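Local coordinates for protein mevalonate kinase, putative (Leishmania major, PDB 2HFS) that probably catalyses the ATP-dependent phosphorylation of (R)-mevalonate to 5-phosphomevalonate, an early step of isoprenoid and sterol biosynthesis, at residues A[118-123]-A[160-165]; A[80-85]-A[98-103]; A[86-91]-A[139-144]. All coordinates share one frame; numbering follows the deposited sequence. Where two conformers were deposited one is given.

Contact 1. Residues A[118-123]-A[160-165]; sequences DVVAFS and TAATYG
A162 is the first residue of 160-165 to meet the facing helix: its CB lies against CG2 of V120 at 3.5 Å, methyl to methyl. The CA-CB bond of V120 is directed toward this helix, and its two branches share the work. With CG1 anti to the backbone N (chi1 166°), CG2 is left to reach the A162 methyl while CG1 rests on the backbone beyond it, 3.7 Å from the carbonyl O of A162. The backbone of A162 is itself hydrogen-bonded to Y19 of strand 17-25, which ties this helix to the sheet. One residue on, V120 CG1 comes to 3.9 Å from CA of T163, and the CA atoms of V120 and T163, the nearest pair of the two segments, are 6.1 Å apart. The T163 side chain crosses that of V120 at about a right angle, with its CG2 as the nearest atom; since T163 has two conformers, how tightly the methyls meet is doubtful. The carbonyl of T163 accepts a bond from R124 NH2, a polar tie between the same two helices. After Y164 the chain leaves the helix at G165, with positive phi. A143 of helix 136-146 also touches V120, which is thereby packed against two helices. Such close, small-residue packing joins helices 114-130 and 157-164 in the helical layer of the GHMP kinase N-terminal domain.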
loop_
_atom_site.group_PDB
_atom_site.type_symbol
_atom_site.label_atom_id
_atom_site.label_comp_id
_atom_site.label_asym_id
_atom_site.label_seq_id
_atom_site.Cartn_x
_atom_site.Cartn_y
_atom_site.Cartn_z
ATOM N N ASP A 118 -0.193 9.600 1.995
ATOM C CA ASP A 118 0.145 10.935 2.527
ATOM C C ASP A 118 0.620 11.863 1.409
ATOM O O ASP A 118 -0.033 12.892 1.143
ATOM C CB ASP A 118 1.187 10.773 3.641
ATOM C CG ASP A 118 1.595 12.093 4.313
ATOM O OD1 ASP A 118 1.106 13.185 3.944
ATOM O OD2 ASP A 118 2.413 12.103 5.247
ATOM N N VAL A 119 1.722 11.510 0.737
ATOM C CA VAL A 119 2.266 12.401 -0.301
ATOM C C VAL A 119 1.338 12.520 -1.505
ATOM O O VAL A 119 1.322 13.557 -2.147
ATOM C CB VAL A 119 3.736 12.104 -0.741
ATOM C CG1 VAL A 119 4.715 12.477 0.376
ATOM C CG2 VAL A 119 3.941 10.635 -1.172
ATOM N N VAL A 120 0.535 11.487 -1.783
ATOM C CA VAL A 120 -0.425 11.609 -2.881
ATOM C C VAL A 120 -1.483 12.655 -2.533
ATOM O O VAL A 120 -1.704 13.601 -3.297
ATOM C CB VAL A 120 -1.062 10.259 -3.274
ATOM C CG1 VAL A 120 -2.275 10.460 -4.168
ATOM C CG2 VAL A 120 -0.015 9.369 -3.984
ATOM N N ALA A 121 -2.109 12.505 -1.364
ATOM C CA ALA A 121 -3.156 13.436 -0.934
ATOM C C ALA A 121 -2.635 14.878 -0.923
ATOM O O ALA A 121 -3.307 15.803 -1.415
ATOM C CB ALA A 121 -3.676 13.033 0.447
ATOM N N PHE A 122 -1.428 15.053 -0.396
ATOM C CA PHE A 122 -0.742 16.349 -0.343
ATOM C C PHE A 122 -0.544 16.972 -1.736
ATOM O O PHE A 122 -0.871 18.140 -1.939
ATOM C CB PHE A 122 0.607 16.168 0.389
ATOM C CG PHE A 122 1.339 17.457 0.686
ATOM C CD1 PHE A 122 0.656 18.624 0.999
ATOM C CD2 PHE A 122 2.735 17.481 0.645
ATOM C CE1 PHE A 122 1.367 19.825 1.282
ATOM C CE2 PHE A 122 3.453 18.658 0.927
ATOM C CZ PHE A 122 2.767 19.826 1.250
ATOM N N SER A 123 0.004 16.189 -2.673
ATOM C CA SER A 123 0.206 16.627 -4.050
ATOM C C SER A 123 -1.090 17.090 -4.691
ATOM O O SER A 123 -1.117 18.109 -5.374
ATOM C CB SER A 123 0.835 15.505 -4.866
ATOM O OG SER A 123 2.149 15.240 -4.379
ATOM N N THR A 160 1.821 4.590 -6.980
ATOM C CA THR A 160 0.969 4.320 -8.126
ATOM C C THR A 160 -0.412 3.825 -7.650
ATOM O O THR A 160 -1.453 4.266 -8.151
ATOM C CB THR A 160 1.663 3.320 -9.089
ATOM O OG1 THR A 160 2.875 3.907 -9.606
ATOM C CG2 THR A 160 0.822 3.130 -10.345
ATOM N N ALA A 161 -0.438 2.924 -6.669
ATOM C CA ALA A 161 -1.704 2.476 -6.088
ATOM C C ALA A 161 -2.446 3.637 -5.408
ATOM O O ALA A 161 -3.662 3.793 -5.553
ATOM C CB ALA A 161 -1.446 1.357 -5.054
ATOM N N ALA A 162 -1.709 4.437 -4.647
ATOM C CA ALA A 162 -2.300 5.582 -3.959
ATOM C C ALA A 162 -2.900 6.628 -4.927
ATOM O O ALA A 162 -3.943 7.230 -4.641
ATOM C CB ALA A 162 -1.270 6.213 -3.019
ATOM N N THR A 163 -2.263 6.824 -6.074
ATOM C CA THR A 163 -2.748 7.804 -7.049
ATOM C C THR A 163 -3.942 7.298 -7.857
ATOM O O THR A 163 -4.912 8.038 -8.068
ATOM C CB THR A 163 -1.642 8.215 -8.025
ATOM O OG1 THR A 163 -1.093 7.041 -8.627
ATOM C CG2 THR A 163 -0.471 8.833 -7.294
ATOM N N TYR A 164 -3.858 6.049 -8.315
ATOM C CA TYR A 164 -4.851 5.495 -9.246
ATOM C C TYR A 164 -5.921 4.619 -8.603
ATOM O O TYR A 164 -6.996 4.504 -9.153
ATOM C CB TYR A 164 -4.172 4.682 -10.382
ATOM C CG TYR A 164 -3.279 5.498 -11.293
ATOM C CD1 TYR A 164 -3.822 6.296 -12.307
ATOM C CD2 TYR A 164 -1.894 5.516 -11.106
ATOM C CE1 TYR A 164 -2.995 7.063 -13.142
ATOM C CE2 TYR A 164 -1.065 6.280 -11.913
ATOM C CZ TYR A 164 -1.620 7.054 -12.930
ATOM O OH TYR A 164 -0.791 7.803 -13.722
ATOM N N GLY A 165 -5.616 3.968 -7.480
ATOM C CA GLY A 165 -6.514 2.964 -6.886
ATOM C C GLY A 165 -6.727 1.729 -7.764
ATOM O O GLY A 165 -6.109 1.599 -8.828
#

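Contact 2. Residues A[80-85]-A[98-103]; sequences KAHQLV and LKMFIG
H82 on helix 70-88 and M100 on strand 97-103 have their CA atoms 10.6 Å apart, and the H82 ring and the extended M100 chain, coming from opposite directions, bridge that gap. Helix and strand belong to a beta-alpha-beta crossover: strand 58-62 leads into the helix, which returns the chain to strand 97-103, parallel to 58-62, and the backbone of M100 bonds to Q59 and D61 of that neighbour. M100 is a selenomethionine with CG anti to the backbone N (chi1 -172°) and every later torsion extended, which carries its end away from the sheet to the imidazole. The selenium sits 3.9 Å from the centroid of the H82 ring, 34° off the ring normal, an oblique sulfur-aromatic type of contact. Its closest ring atom is CE1 of H82, 3.4 Å from SE. The terminal methyl, CE of M100, lies on the same side of the ring plane as the selenium, off the CE1-NE2 bond, 3.4 Å from NE2 of H82 and equally near CE1.

The ring is also held by polar and aromatic neighbours from helix 114-130. H82 NE2 is bonded to OD1 of D118, which should limit the ring's rotation, and the carboxylate would be expected to polarise the imidazole. The ring of F122 meets that of H82 with their planes at about 55°. C47 and L49 of strand 36-52 also touch the M100 side chain, adding to the apolar packing between helix and sheet; both H82 and M100 are buried. I102, two residues farther along the strand and on the same face as M100, makes a lighter contact at the ring edge, near the ring plane, where its CD1 is 4.4 Å from CE1 of H82.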
loop_
_atom_site.group_PDB
_atom_site.type_symbol
_atom_site.label_atom_id
_atom_site.label_comp_id
_atom_site.label_asym_id
_atom_site.label_seq_id
_atom_site.Cartn_x
_atom_site.Cartn_y
_atom_site.Cartn_z
ATOM N N LYS A 80 10.677 15.575 5.744
ATOM C CA LYS A 80 11.488 15.541 4.527
ATOM C C LYS A 80 10.616 15.297 3.294
ATOM O O LYS A 80 10.797 15.948 2.262
ATOM C CB LYS A 80 12.593 14.490 4.626
ATOM C CG LYS A 80 13.704 14.830 5.626
ATOM C CD LYS A 80 14.818 13.773 5.600
ATOM N N ALA A 81 9.663 14.368 3.427
ATOM C CA ALA A 81 8.746 13.999 2.348
ATOM C C ALA A 81 7.948 15.203 1.842
ATOM O O ALA A 81 7.899 15.476 0.642
ATOM C CB ALA A 81 7.786 12.894 2.835
ATOM N N HIS A 82 7.326 15.921 2.767
ATOM C CA HIS A 82 6.520 17.085 2.411
ATOM C C HIS A 82 7.353 18.181 1.744
ATOM O O HIS A 82 6.889 18.838 0.803
ATOM C CB HIS A 82 5.811 17.637 3.636
ATOM C CG HIS A 82 4.680 16.786 4.105
ATOM N ND1 HIS A 82 4.064 16.977 5.319
ATOM C CD2 HIS A 82 4.052 15.737 3.521
ATOM C CE1 HIS A 82 3.098 16.088 5.463
ATOM N NE2 HIS A 82 3.069 15.324 4.382
ATOM N N GLN A 83 8.573 18.385 2.235
ATOM C CA GLN A 83 9.436 19.409 1.677
ATOM C C GLN A 83 9.851 19.035 0.256
ATOM O O GLN A 83 9.933 19.893 -0.619
ATOM C CB GLN A 83 10.647 19.696 2.579
ATOM C CG GLN A 83 11.423 20.949 2.154
ATOM C CD GLN A 83 10.548 22.193 2.171
ATOM O OE1 GLN A 83 9.974 22.532 3.201
ATOM N NE2 GLN A 83 10.438 22.865 1.029
ATOM N N LEU A 84 10.075 17.745 0.026
ATOM C CA LEU A 84 10.393 17.241 -1.315
ATOM C C LEU A 84 9.303 17.575 -2.323
ATOM O O LEU A 84 9.583 17.981 -3.464
ATOM C CB LEU A 84 10.596 15.738 -1.253
ATOM C CG LEU A 84 12.036 15.408 -0.825
ATOM C CD1 LEU A 84 12.195 13.942 -0.564
ATOM C CD2 LEU A 84 13.011 15.878 -1.904
ATOM N N VAL A 85 8.054 17.396 -1.890
ATOM C CA VAL A 85 6.887 17.696 -2.725
ATOM C C VAL A 85 6.759 19.206 -2.966
ATOM O O VAL A 85 6.535 19.642 -4.098
ATOM C CB VAL A 85 5.596 17.120 -2.106
ATOM C CG1 VAL A 85 4.330 17.561 -2.906
ATOM C CG2 VAL A 85 5.698 15.589 -2.016
ATOM N N LEU A 98 1.287 27.528 5.090
ATOM C CA LEU A 98 0.078 26.741 4.936
ATOM C C LEU A 98 -0.245 26.000 6.229
ATOM O O LEU A 98 0.647 25.521 6.931
ATOM C CB LEU A 98 0.240 25.702 3.799
ATOM C CG LEU A 98 0.444 26.187 2.350
ATOM C CD1 LEU A 98 0.710 25.020 1.397
ATOM C CD2 LEU A 98 -0.734 27.001 1.824
ATOM N N LYS A 99 -1.529 25.887 6.526
ATOM C CA LYS A 99 -1.975 24.945 7.523
ATOM C C LYS A 99 -2.447 23.704 6.787
ATOM O O LYS A 99 -3.232 23.813 5.842
ATOM C CB LYS A 99 -3.102 25.546 8.367
ATOM C CG LYS A 99 -2.571 26.474 9.466
ATOM C CD LYS A 99 -3.692 27.234 10.179
ATOM C CE LYS A 99 -4.191 26.516 11.401
ATOM N NZ LYS A 99 -5.164 27.367 12.158
HETATM N N MSE A 100 -1.962 22.550 7.237
HETATM C CA MSE A 100 -2.245 21.253 6.626
HETATM C C MSE A 100 -3.053 20.424 7.630
HETATM O O MSE A 100 -2.627 20.221 8.777
HETATM C CB MSE A 100 -0.916 20.562 6.296
HETATM C CG MSE A 100 -1.043 19.295 5.477
HETATM SE SE MSE A 100 0.727 18.505 5.069
HETATM C CE MSE A 100 0.043 16.949 4.212
ATOM N N PHE A 101 -4.228 19.962 7.221
ATOM C CA PHE A 101 -4.976 19.015 8.047
ATOM C C PHE A 101 -4.924 17.641 7.393
ATOM O O PHE A 101 -5.215 17.529 6.205
ATOM C CB PHE A 101 -6.419 19.477 8.222
ATOM C CG PHE A 101 -7.268 18.510 9.003
ATOM C CD1 PHE A 101 -7.341 18.602 10.397
ATOM C CD2 PHE A 101 -7.989 17.512 8.351
ATOM C CE1 PHE A 101 -8.124 17.708 11.134
ATOM C CE2 PHE A 101 -8.775 16.598 9.084
ATOM C CZ PHE A 101 -8.843 16.698 10.465
ATOM N N ILE A 102 -4.515 16.607 8.138
ATOM C CA ILE A 102 -4.482 15.246 7.538
ATOM C C ILE A 102 -5.489 14.323 8.195
ATOM O O ILE A 102 -5.460 14.139 9.421
ATOM C CB ILE A 102 -3.078 14.575 7.578
ATOM C CG1 ILE A 102 -1.928 15.579 7.427
ATOM C CG2 ILE A 102 -2.988 13.471 6.504
ATOM C CD1 ILE A 102 -0.555 14.914 7.564
ATOM N N GLY A 103 -6.329 13.698 7.368
ATOM C CA GLY A 103 -7.421 12.852 7.845
ATOM C C GLY A 103 -7.695 11.630 6.992
ATOM O O GLY A 103 -6.760 10.943 6.549
#

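Contact 3. Residues A[86-91]-A[139-144]; sequences LDHLKV and VNLSAF
H88 and S142 bring the C-terminal end of helix 70-88 against the middle of helix 136-146, with CA atoms 6.7 Å apart, in the helical layer of the GHMP kinase N-terminal domain. The packing here is by van der Waals contact, and no hydrogen bond crosses between 86-91 and 139-144.

The polar bonds belong to each element and its other neighbours. S142 OG is bonded to OG of S123 on helix 114-130, which satisfies the buried hydroxyl although its neighbours here are the carbon CD2 of H88 and the leucine L89. The helix that carries H88 ends in a Schellman motif. K90 takes up positive phi, and two backbone bonds close the turn: V91 N to L86 O at 2.9 Å and K90 N to D87 O at 3.1 Å.

Among the van der Waals contacts, the imidazole of H88 does most of the touching. With its CG anti to the backbone N (chi1 176°), the ring reaches out to the turn holding L141 and S142. CE1 of H88 lies 3.7 Å from CD2 of L141, whose side chain crosses that of the histidine at about a right angle and meets the ring obliquely. On the same side of the ring plane, but at its CD2 corner, the ring meets S142, again obliquely: CD2 of H88 is 3.7 Å from CA of S142. This part of the contact is the more open to solvent, L141 being exposed and H88 partly so. The remaining contact, made just before the Schellman turn, sets a methyl against the hydroxyl oxygen: the L89 side chain also touches L126 of helix 114-130, and its CD1 lies 3.7 Å from OG of S142.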
loop_
_atom_site.group_PDB
_atom_site.type_symbol
_atom_site.label_atom_id
_atom_site.label_comp_id
_atom_site.label_asym_id
_atom_site.label_seq_id
_atom_site.Cartn_x
_atom_site.Cartn_y
_atom_site.Cartn_z
ATOM N N LEU A 86 6.893 20.002 -1.908
ATOM C CA LEU A 86 6.839 21.453 -2.070
ATOM C C LEU A 86 7.887 21.937 -3.073
ATOM O O LEU A 86 7.556 22.698 -3.992
ATOM C CB LEU A 86 7.025 22.166 -0.728
ATOM C CG LEU A 86 5.864 21.975 0.246
ATOM C CD1 LEU A 86 6.191 22.499 1.661
ATOM C CD2 LEU A 86 4.651 22.661 -0.279
ATOM N N ASP A 87 9.127 21.488 -2.898
ATOM C CA ASP A 87 10.229 21.851 -3.819
ATOM C C ASP A 87 9.934 21.401 -5.251
ATOM O O ASP A 87 10.148 22.153 -6.198
ATOM C CB ASP A 87 11.561 21.269 -3.344
ATOM C CG ASP A 87 12.031 21.863 -2.017
ATOM O OD1 ASP A 87 11.671 23.020 -1.710
ATOM O OD2 ASP A 87 12.753 21.231 -1.217
ATOM N N HIS A 88 9.430 20.179 -5.401
ATOM C CA HIS A 88 9.095 19.630 -6.712
ATOM C C HIS A 88 8.023 20.452 -7.405
ATOM O O HIS A 88 8.071 20.658 -8.613
ATOM C CB HIS A 88 8.629 18.178 -6.578
ATOM C CG HIS A 88 8.165 17.569 -7.865
ATOM N ND1 HIS A 88 9.032 17.180 -8.865
ATOM C CD2 HIS A 88 6.920 17.275 -8.311
ATOM C CE1 HIS A 88 8.340 16.667 -9.868
ATOM N NE2 HIS A 88 7.057 16.727 -9.562
ATOM N N LEU A 89 7.062 20.929 -6.624
ATOM C CA LEU A 89 5.949 21.709 -7.162
ATOM C C LEU A 89 6.219 23.214 -7.194
ATOM O O LEU A 89 5.333 24.006 -7.550
ATOM C CB LEU A 89 4.677 21.374 -6.381
ATOM C CG LEU A 89 4.270 19.918 -6.641
ATOM C CD1 LEU A 89 2.993 19.559 -5.916
ATOM C CD2 LEU A 89 4.134 19.667 -8.152
ATOM N N LYS A 90 7.443 23.582 -6.819
ATOM C CA LYS A 90 7.897 24.961 -6.814
ATOM C C LYS A 90 7.023 25.842 -5.911
ATOM O O LYS A 90 6.629 26.944 -6.276
ATOM C CB LYS A 90 7.979 25.500 -8.254
ATOM C CG LYS A 90 8.898 24.667 -9.156
ATOM C CD LYS A 90 10.342 25.110 -9.054
ATOM C CE LYS A 90 11.306 23.936 -9.197
ATOM N NZ LYS A 90 12.731 24.389 -9.146
ATOM N N VAL A 91 6.718 25.324 -4.729
ATOM C CA VAL A 91 5.923 26.041 -3.755
ATOM C C VAL A 91 6.875 26.565 -2.671
ATOM O O VAL A 91 7.720 25.820 -2.161
ATOM C CB VAL A 91 4.831 25.134 -3.162
ATOM C CG1 VAL A 91 4.052 25.866 -2.120
ATOM C CG2 VAL A 91 3.921 24.607 -4.274
ATOM N N VAL A 139 0.721 13.877 -10.537
ATOM C CA VAL A 139 0.524 13.574 -9.107
ATOM C C VAL A 139 1.401 12.394 -8.665
ATOM O O VAL A 139 2.087 12.471 -7.635
ATOM C CB VAL A 139 -0.976 13.262 -8.802
ATOM C CG1 VAL A 139 -1.147 12.770 -7.367
ATOM C CG2 VAL A 139 -1.818 14.508 -9.036
ATOM N N ASN A 140 1.377 11.320 -9.454
ATOM C CA ASN A 140 2.159 10.104 -9.183
ATOM C C ASN A 140 3.671 10.344 -9.085
ATOM O O ASN A 140 4.320 9.827 -8.182
ATOM C CB ASN A 140 1.823 9.004 -10.200
ATOM C CG ASN A 140 2.257 7.618 -9.744
ATOM O OD1 ASN A 140 2.317 7.321 -8.545
ATOM N ND2 ASN A 140 2.546 6.751 -10.710
ATOM N N LEU A 141 4.199 11.176 -9.987
ATOM C CA LEU A 141 5.585 11.623 -9.955
ATOM C C LEU A 141 5.904 12.464 -8.735
ATOM O O LEU A 141 6.979 12.333 -8.142
ATOM C CB LEU A 141 5.923 12.447 -11.199
ATOM C CG LEU A 141 7.425 12.743 -11.302
ATOM C CD1 LEU A 141 8.125 11.492 -11.790
ATOM C CD2 LEU A 141 7.667 13.919 -12.219
ATOM N N SER A 142 4.978 13.346 -8.380
ATOM C CA SER A 142 5.160 14.197 -7.216
ATOM C C SER A 142 5.227 13.302 -5.975
ATOM O O SER A 142 6.089 13.507 -5.120
ATOM C CB SER A 142 4.011 15.201 -7.110
ATOM O OG SER A 142 4.240 16.120 -6.063
ATOM N N ALA A 143 4.320 12.320 -5.898
ATOM C CA ALA A 143 4.294 11.368 -4.783
ATOM C C ALA A 143 5.605 10.596 -4.772
ATOM O O ALA A 143 6.241 10.441 -3.735
ATOM C CB ALA A 143 3.101 10.429 -4.892
ATOM N N PHE A 144 6.038 10.160 -5.947
ATOM C CA PHE A 144 7.269 9.384 -6.045
ATOM C C PHE A 144 8.465 10.170 -5.505
ATOM O O PHE A 144 9.327 9.616 -4.808
ATOM C CB PHE A 144 7.530 8.944 -7.483
ATOM C CG PHE A 144 8.747 8.067 -7.628
ATOM C CD1 PHE A 144 8.680 6.718 -7.323
ATOM C CD2 PHE A 144 9.954 8.597 -8.042
ATOM C CE1 PHE A 144 9.800 5.907 -7.434
ATOM C CE2 PHE A 144 11.080 7.795 -8.150
ATOM C CZ PHE A 144 11.001 6.447 -7.855
#

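Overall arrangement
All three contacts lie on one side of the chain's centre, within the GHMP kinase N-terminal domain, their centres about 11 Å apart for contact 3 with either of the others and about 13 Å for contacts 1 and 2. Contacts 2 and 3 both use helix 70-88, contact 3 at its C-terminal end. Along the chain contact 2 closes before contact 1 opens, whereas contact 3 crosses both, its segments alternating with theirs. Helix 114-130 runs through the group: D118 and F122 approach contact 2, V120 makes contact 1, and S123 touches contact 3. N140 meanwhile bonds to T160. Sheet, crossover helix and three further helices thus pack as one continuous unit.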